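Local coordinates for protein seryl-tRNA synthetase, cytoplasmic (Candida albicans, PDB 3QO8) that catalyses the ATP-dependent activation of serine to seryl-adenylate and its transfer to the acceptor end of tRNA(Ser) in the cytoplasm, at residues Q189-Y194 with T404-E409; S197-K202 with E299-F304; V305-E308 with E314-D317; C322-Y327 with Y352-W357. One frame throughout, in Å; residues are numbered along the deposited sequence.

Contact 1 of 4, residues Q189-Y194 with T404-E409. With SSA (5'-O-(N-(L-seryl)-sulfamoyl)adenosine), chain B.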
# COMPACT_ATOMS: atom_id res chain seq x y z
N GLN A 189 9.99 -0.61 -11.78
CA GLN A 189 9.96 -2.07 -11.82
C GLN A 189 11.35 -2.67 -12.08
O GLN A 189 11.71 -3.69 -11.50
CB GLN A 189 8.95 -2.56 -12.87
CG GLN A 189 7.50 -2.37 -12.44
CD GLN A 189 7.16 -3.15 -11.19
OE1 GLN A 189 6.69 -2.60 -10.20
NE2 GLN A 189 7.41 -4.45 -11.23
N ALA A 190 12.11 -2.03 -12.97
CA ALA A 190 13.46 -2.47 -13.26
C ALA A 190 14.28 -2.52 -11.97
O ALA A 190 14.96 -3.50 -11.70
CB ALA A 190 14.15 -1.55 -14.32
N LEU A 191 14.24 -1.44 -11.19
CA LEU A 191 15.00 -1.41 -9.94
C LEU A 191 14.53 -2.47 -8.93
O LEU A 191 15.34 -3.11 -8.27
CB LEU A 191 14.96 -0.03 -9.30
CG LEU A 191 15.91 0.95 -10.00
CD1 LEU A 191 15.55 2.36 -9.64
CD2 LEU A 191 17.36 0.63 -9.61
N ILE A 192 13.22 -2.64 -8.83
CA ILE A 192 12.69 -3.66 -7.94
C ILE A 192 13.20 -5.06 -8.34
O ILE A 192 13.69 -5.82 -7.50
CB ILE A 192 11.15 -3.65 -7.96
CG1 ILE A 192 10.61 -2.38 -7.30
CG2 ILE A 192 10.61 -4.89 -7.27
CD1 ILE A 192 9.15 -2.08 -7.63
N ASN A 193 13.10 -5.39 -9.62
CA ASN A 193 13.50 -6.72 -10.09
C ASN A 193 15.01 -6.94 -10.15
O ASN A 193 15.51 -8.03 -9.82
CB ASN A 193 12.85 -7.03 -11.44
CG ASN A 193 11.36 -7.21 -11.31
OD1 ASN A 193 10.90 -7.95 -10.44
ND2 ASN A 193 10.60 -6.53 -12.14
N TYR A 194 15.73 -5.91 -10.55
CA TYR A 194 17.19 -6.00 -10.51
C TYR A 194 17.66 -6.20 -9.06
O TYR A 194 18.46 -7.09 -8.77
CB TYR A 194 17.85 -4.77 -11.15
CG TYR A 194 19.36 -4.77 -11.00
CD1 TYR A 194 20.10 -5.92 -11.28
CD2 TYR A 194 20.03 -3.64 -10.54
CE1 TYR A 194 21.48 -5.93 -11.13
CE2 TYR A 194 21.41 -3.64 -10.39
CZ TYR A 194 22.12 -4.79 -10.69
OH TYR A 194 23.49 -4.81 -10.55
N THR A 404 19.11 -0.60 3.64
CA THR A 404 18.51 -0.34 2.35
C THR A 404 19.36 -1.02 1.28
O THR A 404 20.58 -0.98 1.35
CB THR A 404 18.52 1.16 2.04
OG1 THR A 404 18.05 1.89 3.18
CG2 THR A 404 17.64 1.45 0.82
N LEU A 405 18.73 -1.66 0.30
CA LEU A 405 19.44 -1.93 -0.94
C LEU A 405 19.09 -0.79 -1.90
O LEU A 405 19.95 -0.01 -2.28
CB LEU A 405 19.09 -3.29 -1.57
CG LEU A 405 19.89 -3.48 -2.86
CD1 LEU A 405 21.36 -3.83 -2.56
CD2 LEU A 405 19.28 -4.49 -3.80
N SER A 406 17.81 -0.68 -2.27
CA SER A 406 17.37 0.46 -3.08
C SER A 406 15.97 0.92 -2.72
O SER A 406 15.02 0.15 -2.83
CB SER A 406 17.43 0.14 -4.57
OG SER A 406 16.95 1.24 -5.35
N ALA A 407 15.86 2.16 -2.27
CA ALA A 407 14.57 2.85 -2.23
C ALA A 407 14.37 3.33 -3.66
O ALA A 407 15.10 4.20 -4.13
CB ALA A 407 14.62 4.01 -1.27
N THR A 408 13.42 2.74 -4.37
CA THR A 408 13.48 2.81 -5.83
C THR A 408 13.18 4.20 -6.42
O THR A 408 13.88 4.64 -7.34
CB THR A 408 12.60 1.71 -6.50
OG1 THR A 408 11.24 1.89 -6.10
CG2 THR A 408 13.06 0.30 -6.03
N GLU A 409 12.15 4.86 -5.93
CA GLU A 409 11.83 6.19 -6.47
C GLU A 409 13.02 7.15 -6.24
O GLU A 409 13.38 7.92 -7.13
CB GLU A 409 10.55 6.76 -5.86
CG GLU A 409 9.24 6.22 -6.54
CD GLU A 409 8.75 4.88 -6.00
OE1 GLU A 409 9.40 4.32 -5.10
OE2 GLU A 409 7.72 4.37 -6.49
N10 SSA B . 14.86 -0.19 7.15
CA SSA B . 15.84 0.89 7.10
CB SSA B . 16.90 0.59 6.04
OG SSA B . 16.32 0.70 4.72
C9 SSA B . 15.16 2.20 6.80
O9 SSA B . 13.97 2.25 6.53
N8 SSA B . 15.94 3.28 6.84
S1 SSA B . 15.48 4.70 6.27
O1S SSA B . 14.46 5.33 7.05
O2S SSA B . 16.63 5.55 6.20
O5' SSA B . 14.97 4.53 4.82
C5' SSA B . 15.75 3.86 3.85
C4' SSA B . 15.78 4.70 2.56
O4' SSA B . 14.48 4.93 2.01
C3' SSA B . 16.36 6.08 2.75
O3' SSA B . 17.79 6.02 2.81
C2' SSA B . 15.83 6.78 1.50
O2' SSA B . 16.63 6.43 0.35
C1' SSA B . 14.44 6.17 1.31
N9 SSA B . 13.41 7.04 1.90
C8 SSA B . 13.21 7.29 3.21
N7 SSA B . 12.18 8.15 3.33
C5 SSA B . 11.73 8.42 2.09
C6 SSA B . 10.71 9.21 1.61
N6 SSA B . 9.94 9.90 2.48
N1 SSA B . 10.50 9.28 0.27
C2 SSA B . 11.28 8.59 -0.58
N3 SSA B . 12.27 7.81 -0.13
C4 SSA B . 12.52 7.72 1.20
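Leu191 and Ile192, neighbours on helix 183-200, share the methyl group of Thr408 between them. Thr408 CG2 lies 3.8 Å from Leu191 CB and, along a slanting approach, equally 3.8 Å from Ile192 CG1. The threonine is divided by its first torsion: OG1 sits between the backbone N and the carbonyl carbon (chi1 60°), which leaves CG2 anti to the carbonyl carbon and turned to the helix. OG1 then bonds to Asn188 OD1, so the polar branch is satisfied while the apolar one packs. A threonine suits a place that asks for both. Leu191 reaches further with its branches: CD1 comes within 3.6 Å of Thr408 O, and CD2 stays at 4.3 Å from Ser406 OG, whose hydroxyl pairs with Thr411 OG1. In class II synthetases a helix like 183-200 belongs to motif 1 at the dimer interface, and the strand and helix around 404-419 form motif 3 of the active site, so the packing joins the interface to the catalytic wall. On the interface side, Gln189 NE2 bonds to Asn193 OD1 of the second subunit. Leu405 and Ser406 both face Ile301 in a classic beta bulge, and Ala407 is the N-cap residue of helix 408-419. Residues of the same segment also meet the bound seryl-adenylate analogue. Thr404 OG1 donates a 2.6 Å hydrogen bond to its seryl hydroxyl OG and is itself bonded to Ser369 N. Ala407 brings its methyl CB within 3.4 Å of the ribose C1', packing against the sugar.

Contact 2 of 4, residues S197-K202 with E299-F304. With SSA (5'-O-(N-(L-seryl)-sulfamoyl)adenosine), chain B.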
# COMPACT_ATOMS: atom_id res chain seq x y z
N SER A 197 16.93 -9.72 -7.90
CA SER A 197 17.80 -10.66 -8.59
C SER A 197 19.21 -10.56 -8.03
O SER A 197 19.88 -11.57 -7.78
CB SER A 197 17.81 -10.38 -10.09
OG SER A 197 18.64 -11.30 -10.77
N PHE A 198 19.64 -9.31 -7.83
CA PHE A 198 20.96 -9.01 -7.29
C PHE A 198 21.17 -9.67 -5.92
O PHE A 198 22.17 -10.34 -5.69
CB PHE A 198 21.12 -7.49 -7.18
CG PHE A 198 22.46 -7.04 -6.65
CD1 PHE A 198 23.54 -6.85 -7.51
CD2 PHE A 198 22.63 -6.76 -5.31
CE1 PHE A 198 24.78 -6.42 -7.02
CE2 PHE A 198 23.86 -6.32 -4.80
CZ PHE A 198 24.93 -6.15 -5.67
N LEU A 199 20.21 -9.48 -5.02
CA LEU A 199 20.34 -10.05 -3.68
C LEU A 199 20.14 -11.56 -3.69
O LEU A 199 20.79 -12.29 -2.94
CB LEU A 199 19.39 -9.38 -2.70
CG LEU A 199 19.70 -7.93 -2.29
CD1 LEU A 199 18.63 -7.42 -1.33
CD2 LEU A 199 21.11 -7.82 -1.67
N SER A 200 19.23 -12.03 -4.53
CA SER A 200 18.96 -13.46 -4.63
C SER A 200 20.25 -14.21 -5.06
O SER A 200 20.53 -15.31 -4.58
CB SER A 200 17.80 -13.73 -5.60
OG SER A 200 17.78 -15.08 -6.01
N SER A 201 21.03 -13.59 -5.94
CA SER A 201 22.29 -14.18 -6.38
C SER A 201 23.29 -14.27 -5.25
O SER A 201 24.27 -15.00 -5.34
CB SER A 201 22.90 -13.36 -7.52
OG SER A 201 22.18 -13.56 -8.72
N LYS A 202 23.06 -13.50 -4.19
CA LYS A 202 23.95 -13.50 -3.04
C LYS A 202 23.42 -14.35 -1.90
O LYS A 202 23.91 -14.27 -0.78
CB LYS A 202 24.18 -12.07 -2.56
CG LYS A 202 25.02 -11.26 -3.51
CD LYS A 202 25.16 -9.84 -3.04
CE LYS A 202 26.02 -9.06 -3.99
NZ LYS A 202 27.38 -9.67 -4.09
N GLU A 299 8.56 2.46 -3.04
CA GLU A 299 8.98 1.06 -2.95
C GLU A 299 10.43 0.94 -2.47
O GLU A 299 11.25 1.82 -2.72
CB GLU A 299 8.81 0.35 -4.29
CG GLU A 299 7.32 0.06 -4.65
CD GLU A 299 6.55 1.34 -4.91
OE1 GLU A 299 6.87 2.04 -5.90
OE2 GLU A 299 5.62 1.65 -4.14
N LYS A 300 10.75 -0.17 -1.80
CA LYS A 300 12.11 -0.35 -1.30
C LYS A 300 12.46 -1.83 -1.25
O LYS A 300 11.70 -2.66 -0.73
CB LYS A 300 12.27 0.28 0.10
CG LYS A 300 13.70 0.15 0.69
CD LYS A 300 13.92 1.06 1.94
CE LYS A 300 12.86 0.82 3.04
NZ LYS A 300 12.70 -0.63 3.38
N ILE A 301 13.61 -2.16 -1.83
CA ILE A 301 14.26 -3.44 -1.62
C ILE A 301 15.19 -3.30 -0.41
O ILE A 301 16.10 -2.47 -0.40
CB ILE A 301 15.06 -3.90 -2.85
CG1 ILE A 301 14.14 -3.96 -4.09
CG2 ILE A 301 15.72 -5.26 -2.57
CD1 ILE A 301 12.85 -4.75 -3.85
N GLU A 302 14.95 -4.15 0.59
CA GLU A 302 15.57 -4.08 1.90
C GLU A 302 16.44 -5.32 2.13
O GLU A 302 16.04 -6.44 1.79
CB GLU A 302 14.45 -4.09 2.95
CG GLU A 302 14.92 -4.04 4.40
CD GLU A 302 15.40 -2.65 4.82
OE1 GLU A 302 15.46 -1.76 3.94
OE2 GLU A 302 15.69 -2.46 6.03
N GLN A 303 17.63 -5.14 2.70
CA GLN A 303 18.39 -6.27 3.23
C GLN A 303 18.00 -6.47 4.69
O GLN A 303 18.08 -5.53 5.48
CB GLN A 303 19.89 -6.00 3.21
CG GLN A 303 20.48 -5.76 1.85
CD GLN A 303 21.98 -5.53 1.96
OE1 GLN A 303 22.73 -6.43 2.33
NE2 GLN A 303 22.41 -4.31 1.65
N PHE A 304 17.59 -7.68 5.07
CA PHE A 304 17.35 -7.93 6.48
C PHE A 304 18.02 -9.24 6.85
O PHE A 304 17.79 -10.27 6.22
CB PHE A 304 15.86 -7.96 6.85
CG PHE A 304 15.63 -8.04 8.35
CD1 PHE A 304 15.48 -6.87 9.10
CD2 PHE A 304 15.64 -9.25 9.00
CE1 PHE A 304 15.30 -6.93 10.47
CE2 PHE A 304 15.47 -9.32 10.39
CZ PHE A 304 15.30 -8.16 11.12
N10 SSA B . 14.86 -0.19 7.15
CA SSA B . 15.84 0.89 7.10
CB SSA B . 16.90 0.59 6.04
OG SSA B . 16.32 0.70 4.72
C9 SSA B . 15.16 2.20 6.80
O9 SSA B . 13.97 2.25 6.53
N8 SSA B . 15.94 3.28 6.84
S1 SSA B . 15.48 4.70 6.27
O1S SSA B . 14.46 5.33 7.05
O2S SSA B . 16.63 5.55 6.20
O5' SSA B . 14.97 4.53 4.82
C5' SSA B . 15.75 3.86 3.85
C4' SSA B . 15.78 4.70 2.56
O4' SSA B . 14.48 4.93 2.01
C3' SSA B . 16.36 6.08 2.75
O3' SSA B . 17.79 6.02 2.81
C2' SSA B . 15.83 6.78 1.50
O2' SSA B . 16.63 6.43 0.35
C1' SSA B . 14.44 6.17 1.31
N9 SSA B . 13.41 7.04 1.90
C8 SSA B . 13.21 7.29 3.21
N7 SSA B . 12.18 8.15 3.33
C5 SSA B . 11.73 8.42 2.09
C6 SSA B . 10.71 9.21 1.61
N6 SSA B . 9.94 9.90 2.48
N1 SSA B . 10.50 9.28 0.27
C2 SSA B . 11.28 8.59 -0.58
N3 SSA B . 12.27 7.81 -0.13
C4 SSA B . 12.52 7.72 1.20
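Leu199 sends its side chain from the last turns of helix 183-200 onto strand 299-304. Its CB points at the strand, and chi1 of -71° sets CG anti to the carbonyl carbon and beside the backbone N; from there both methyls reach the strand. At the tip the two methyls divide the work. CD1 rests 3.8 Å from Ile301 CG2, the two side chains running past each other in opposite directions, and 4.0 Å from Gln303 CG; it also approaches the backbone at Glu302 O, 4.2 Å away. CD2 meets Gln303 CG alone at 4.1 Å, where the two chains cross almost at right angles. Tyr204, Ala272 and Leu405 also pack against the leucine. Gln303 suits an intermediate place: its methylenes serve the leucine, and its amide carries NE2 on to Met319 O. In class II terms this is the motif 1 helix against the second strand of motif 2. Ile301 and Gln303 serve the packed face, whereas Glu302, pointing away from the helix, serves the substrate. Its carboxylate receives the seryl hydroxyl OG of the ligand on OE1 at 2.7 Å and the amino group N10 on OE2, also at 2.7 Å. Lys300, bent at its last two torsions, brings NZ 3.0 Å from Glu302 OE1, arriving from above the carboxylate plane (67° out of it), and NZ also bonds to Thr246 OG1. Two bonds thus grip OE1, which would fix the rotation of the carboxylate, consistent with a directional receptor for the hydroxyl and amino groups of the seryl moiety on a strand held from behind by hydrocarbon.

Contact 3 of 4, residues V305-E308 with E314-D317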
# COMPACT_ATOMS: atom_id res chain seq x y z
N VAL A 305 18.84 -9.19 7.89
CA VAL A 305 19.69 -10.32 8.23
C VAL A 305 19.66 -10.60 9.72
O VAL A 305 19.69 -9.69 10.54
CB VAL A 305 21.16 -10.08 7.81
CG1 VAL A 305 22.01 -11.31 8.13
CG2 VAL A 305 21.24 -9.73 6.33
N LEU A 306 19.60 -11.89 10.06
CA LEU A 306 19.74 -12.35 11.43
C LEU A 306 21.01 -13.17 11.48
O LEU A 306 21.24 -14.01 10.61
CB LEU A 306 18.53 -13.21 11.83
CG LEU A 306 17.13 -12.61 11.79
CD1 LEU A 306 16.61 -12.57 10.37
CD2 LEU A 306 16.17 -13.46 12.63
N THR A 307 21.83 -12.93 12.49
CA THR A 307 23.09 -13.63 12.64
C THR A 307 23.30 -13.98 14.10
O THR A 307 22.59 -13.49 14.98
CB THR A 307 24.30 -12.73 12.28
OG1 THR A 307 24.52 -11.79 13.34
CG2 THR A 307 24.08 -11.95 10.99
N GLU A 308 24.33 -14.79 14.36
CA GLU A 308 24.81 -15.00 15.71
C GLU A 308 25.39 -13.70 16.25
O GLU A 308 25.97 -12.91 15.50
CB GLU A 308 25.88 -16.08 15.73
CG GLU A 308 25.45 -17.39 15.11
CD GLU A 308 26.43 -18.50 15.41
OE1 GLU A 308 26.95 -19.10 14.45
OE2 GLU A 308 26.67 -18.78 16.60
N GLU A 314 30.88 -8.46 11.36
CA GLU A 314 31.32 -8.90 10.04
C GLU A 314 30.16 -8.82 9.03
O GLU A 314 30.34 -8.43 7.88
CB GLU A 314 31.86 -10.32 10.12
CG GLU A 314 32.35 -10.90 8.80
CD GLU A 314 32.82 -12.34 8.94
OE1 GLU A 314 32.06 -13.19 9.47
OE2 GLU A 314 33.96 -12.63 8.52
N GLU A 315 28.95 -9.19 9.47
CA GLU A 315 27.80 -9.12 8.57
C GLU A 315 27.49 -7.68 8.17
O GLU A 315 27.13 -7.42 7.02
CB GLU A 315 26.57 -9.74 9.22
CG GLU A 315 25.38 -9.85 8.24
CD GLU A 315 25.63 -10.83 7.11
OE1 GLU A 315 26.42 -11.79 7.31
OE2 GLU A 315 25.04 -10.66 6.02
N PHE A 316 27.60 -6.76 9.13
CA PHE A 316 27.38 -5.33 8.86
C PHE A 316 28.26 -4.87 7.70
O PHE A 316 27.80 -4.17 6.79
CB PHE A 316 27.68 -4.51 10.13
CG PHE A 316 27.58 -3.01 9.96
CD1 PHE A 316 26.40 -2.34 10.21
CD2 PHE A 316 28.70 -2.27 9.58
CE1 PHE A 316 26.31 -0.95 10.07
CE2 PHE A 316 28.62 -0.87 9.43
CZ PHE A 316 27.43 -0.22 9.68
N ASP A 317 29.53 -5.25 7.73
CA ASP A 317 30.45 -4.88 6.64
C ASP A 317 30.02 -5.52 5.31
O ASP A 317 30.07 -4.88 4.25
CB ASP A 317 31.89 -5.28 6.97
CG ASP A 317 32.51 -4.40 8.04
OD1 ASP A 317 32.07 -3.24 8.21
OD2 ASP A 317 33.46 -4.86 8.71
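Motif 2 of the class II fold ends here: its second strand, 297-307, finishes in a short connection to helix 312-329, which folds back over the sheet, and Val305 and Thr307 pack on Glu315 in the first turns of that helix. The two strand residues, separated by Leu306, face the same way; Glu315 comes at Val305 from the opposite direction and passes Thr307 at a slant. Its CG is 3.7 Å from Val305 CG1 and 3.7 Å from Thr307 CG2, so the aliphatic part of the glutamate does the apolar packing. The first torsion puts CG anti to the backbone N (chi1 -173°), extending the chain from the helix; the second bends it (chi2 67°), and the carboxylate lies by the valine, OE2 being 3.7 Å from Val305 CG1. A carboxylate against methyls in a buried place needs partners, and it has them: OE2 forms a salt bridge with Arg270 NE and OE1 another with Arg318 NH1. The two arginines would tend to keep the group ionised and fix its orientation. A beta-branched residue suits each strand position, since it offers a methyl near the backbone. In Thr307 that methyl is anti to the carbonyl carbon, while OG1 turns back to its own chain and donates a 2.8 Å hydrogen bond to Glu308 O, meeting the oxygen from above the carbonyl plane, 50° out of it.

Contact 4 of 4, residues C322-Y327 with Y352-W357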
# COMPACT_ATOMS: atom_id res chain seq x y z
N CYS A 322 27.44 -4.98 0.07
CA CYS A 322 26.42 -5.35 -0.92
C CYS A 322 25.76 -4.12 -1.55
O CYS A 322 25.56 -4.06 -2.76
CB CYS A 322 25.32 -6.24 -0.30
SG CYS A 322 25.77 -7.98 -0.17
N SER A 323 25.38 -3.15 -0.72
CA SER A 323 24.78 -1.93 -1.26
C SER A 323 25.77 -1.13 -2.12
O SER A 323 25.41 -0.57 -3.17
CB SER A 323 24.22 -1.07 -0.13
OG SER A 323 23.13 -1.74 0.49
N GLU A 324 27.03 -1.05 -1.68
CA GLU A 324 28.03 -0.36 -2.48
C GLU A 324 28.15 -1.00 -3.86
O GLU A 324 28.16 -0.32 -4.89
CB GLU A 324 29.38 -0.38 -1.78
CG GLU A 324 29.41 0.42 -0.49
CD GLU A 324 30.80 0.46 0.11
OE1 GLU A 324 31.69 1.10 -0.50
OE2 GLU A 324 31.00 -0.15 1.17
N GLU A 325 28.25 -2.32 -3.88
CA GLU A 325 28.36 -3.04 -5.14
C GLU A 325 27.16 -2.73 -6.03
O GLU A 325 27.30 -2.51 -7.24
CB GLU A 325 28.49 -4.54 -4.89
CG GLU A 325 28.67 -5.35 -6.16
CD GLU A 325 28.66 -6.87 -5.92
OE1 GLU A 325 28.65 -7.30 -4.74
OE2 GLU A 325 28.65 -7.62 -6.92
N PHE A 326 25.97 -2.71 -5.44
CA PHE A 326 24.76 -2.36 -6.18
C PHE A 326 24.88 -0.98 -6.84
O PHE A 326 24.61 -0.83 -8.04
CB PHE A 326 23.54 -2.43 -5.26
CG PHE A 326 22.21 -2.18 -5.96
CD1 PHE A 326 21.57 -3.19 -6.66
CD2 PHE A 326 21.62 -0.92 -5.91
CE1 PHE A 326 20.35 -2.96 -7.29
CE2 PHE A 326 20.41 -0.68 -6.55
CZ PHE A 326 19.77 -1.70 -7.25
N TYR A 327 25.29 0.05 -6.08
CA TYR A 327 25.41 1.39 -6.67
C TYR A 327 26.56 1.50 -7.66
O TYR A 327 26.47 2.22 -8.66
CB TYR A 327 25.42 2.49 -5.59
CG TYR A 327 24.05 2.51 -4.98
CD1 TYR A 327 23.00 3.14 -5.63
CD2 TYR A 327 23.78 1.80 -3.83
CE1 TYR A 327 21.71 3.10 -5.12
CE2 TYR A 327 22.49 1.75 -3.30
CZ TYR A 327 21.47 2.40 -3.96
OH TYR A 327 20.18 2.34 -3.46
N TYR A 352 25.72 3.18 9.09
CA TYR A 352 26.41 3.80 7.95
C TYR A 352 25.35 4.22 6.96
O TYR A 352 24.42 3.46 6.70
CB TYR A 352 27.30 2.79 7.22
CG TYR A 352 28.69 2.58 7.78
CD1 TYR A 352 29.10 3.16 8.97
CD2 TYR A 352 29.60 1.77 7.10
CE1 TYR A 352 30.37 2.94 9.46
CE2 TYR A 352 30.86 1.54 7.59
CZ TYR A 352 31.25 2.13 8.76
OH TYR A 352 32.52 1.89 9.23
N ASP A 353 25.50 5.40 6.38
CA ASP A 353 24.65 5.78 5.27
C ASP A 353 25.48 5.79 4.00
O ASP A 353 26.67 6.15 4.01
CB ASP A 353 24.04 7.18 5.49
CG ASP A 353 22.88 7.18 6.47
OD1 ASP A 353 22.60 6.14 7.11
OD2 ASP A 353 22.25 8.25 6.62
N LEU A 354 24.88 5.36 2.90
CA LEU A 354 25.47 5.57 1.59
C LEU A 354 24.71 6.76 1.03
O LEU A 354 23.48 6.75 0.97
CB LEU A 354 25.35 4.34 0.69
CG LEU A 354 26.02 4.44 -0.69
CD1 LEU A 354 26.52 3.08 -1.17
CD2 LEU A 354 25.11 5.07 -1.72
N GLU A 355 25.46 7.79 0.67
CA GLU A 355 24.90 9.01 0.11
C GLU A 355 25.46 9.16 -1.30
O GLU A 355 26.68 9.20 -1.49
CB GLU A 355 25.30 10.23 0.95
CG GLU A 355 25.00 10.10 2.46
CD GLU A 355 25.47 11.33 3.23
OE1 GLU A 355 26.48 11.94 2.81
OE2 GLU A 355 24.82 11.71 4.22
N ALA A 356 24.56 9.23 -2.28
CA ALA A 356 24.98 9.23 -3.67
C ALA A 356 25.07 10.67 -4.16
O ALA A 356 24.38 11.55 -3.65
CB ALA A 356 23.98 8.46 -4.53
N TRP A 357 25.92 10.89 -5.15
CA TRP A 357 26.11 12.22 -5.71
C TRP A 357 24.96 12.60 -6.63
O TRP A 357 24.66 11.88 -7.58
CB TRP A 357 27.44 12.29 -6.46
CG TRP A 357 27.75 13.65 -7.04
CD1 TRP A 357 27.79 14.00 -8.37
CD2 TRP A 357 28.09 14.84 -6.30
NE1 TRP A 357 28.13 15.34 -8.50
CE2 TRP A 357 28.32 15.87 -7.24
CE3 TRP A 357 28.22 15.13 -4.94
CZ2 TRP A 357 28.67 17.17 -6.86
CZ3 TRP A 357 28.57 16.41 -4.56
CH2 TRP A 357 28.80 17.41 -5.52
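Helix-on-sheet packing inside the catalytic domain joins helix 312-329 to strand 350-358 of the central, largely antiparallel sheet of the class II fold, with Leu354 of the strand meeting Glu324 and Tyr327 of the helix. Over these segments the two elements run nearly parallel, their directions differing by 7° and their axes coming within 10.1 Å, so residues a turn of helix apart can settle round one side chain. Leu354 is that side chain. A chi1 of -177° turns CG away from the backbone N, lifting both methyls off the strand. CD1 rests against the helix, 4.0 Å from Glu324 CA, Glu324 CG and Tyr327 CD2. Leu354 CD2 lies over one face of the Tyr327 ring, 4.1 Å from Tyr327 CD2. Against the opposite face rests Phe326, whose CD2 stands 3.8 Å above the plane near the ring centre, so the tyrosine is held flat between leucine and phenylalanine. A leucine fits because two methyls on a short stem can serve two partners; the tyrosine fits because its ring packs while its tip reaches on, OH bonding to Leu405 O. Glu324 lends its methylene to the core and carries its carboxylate out to Arg129 through OE2 and to Tyr334 OH through OE1. Ser323 turns OG to Thr404 O. Across the contact itself the chemistry is wholly van der Waals, which suggests that apolar packing sets the spacing between helix and sheet, while the polar ends of the helix residues, bonded to neighbouring parts of the sheet, probably limit sliding.

All four contacts are buried by the residues that touch, and none relies on a polar bond between its own segments. Contacts 1 and 2 share helix 183-200, reach the second subunit and the bound seryl-adenylate analogue, and touch each other through backbone pairing of Leu405 with Ile301. Contacts 3 and 4 share helix 312-329 on the same sheet, meet no other subunit, and join where Phe316 packs on Tyr352. Substrate chemistry therefore belongs to the first pair. In contact 3 a paired carboxylate is part of the packing, whereas contact 4 packs leucine methyls on a tyrosine ring and a glutamate methylene. A Lys202-Glu325 salt bridge links contact 2 to contact 4.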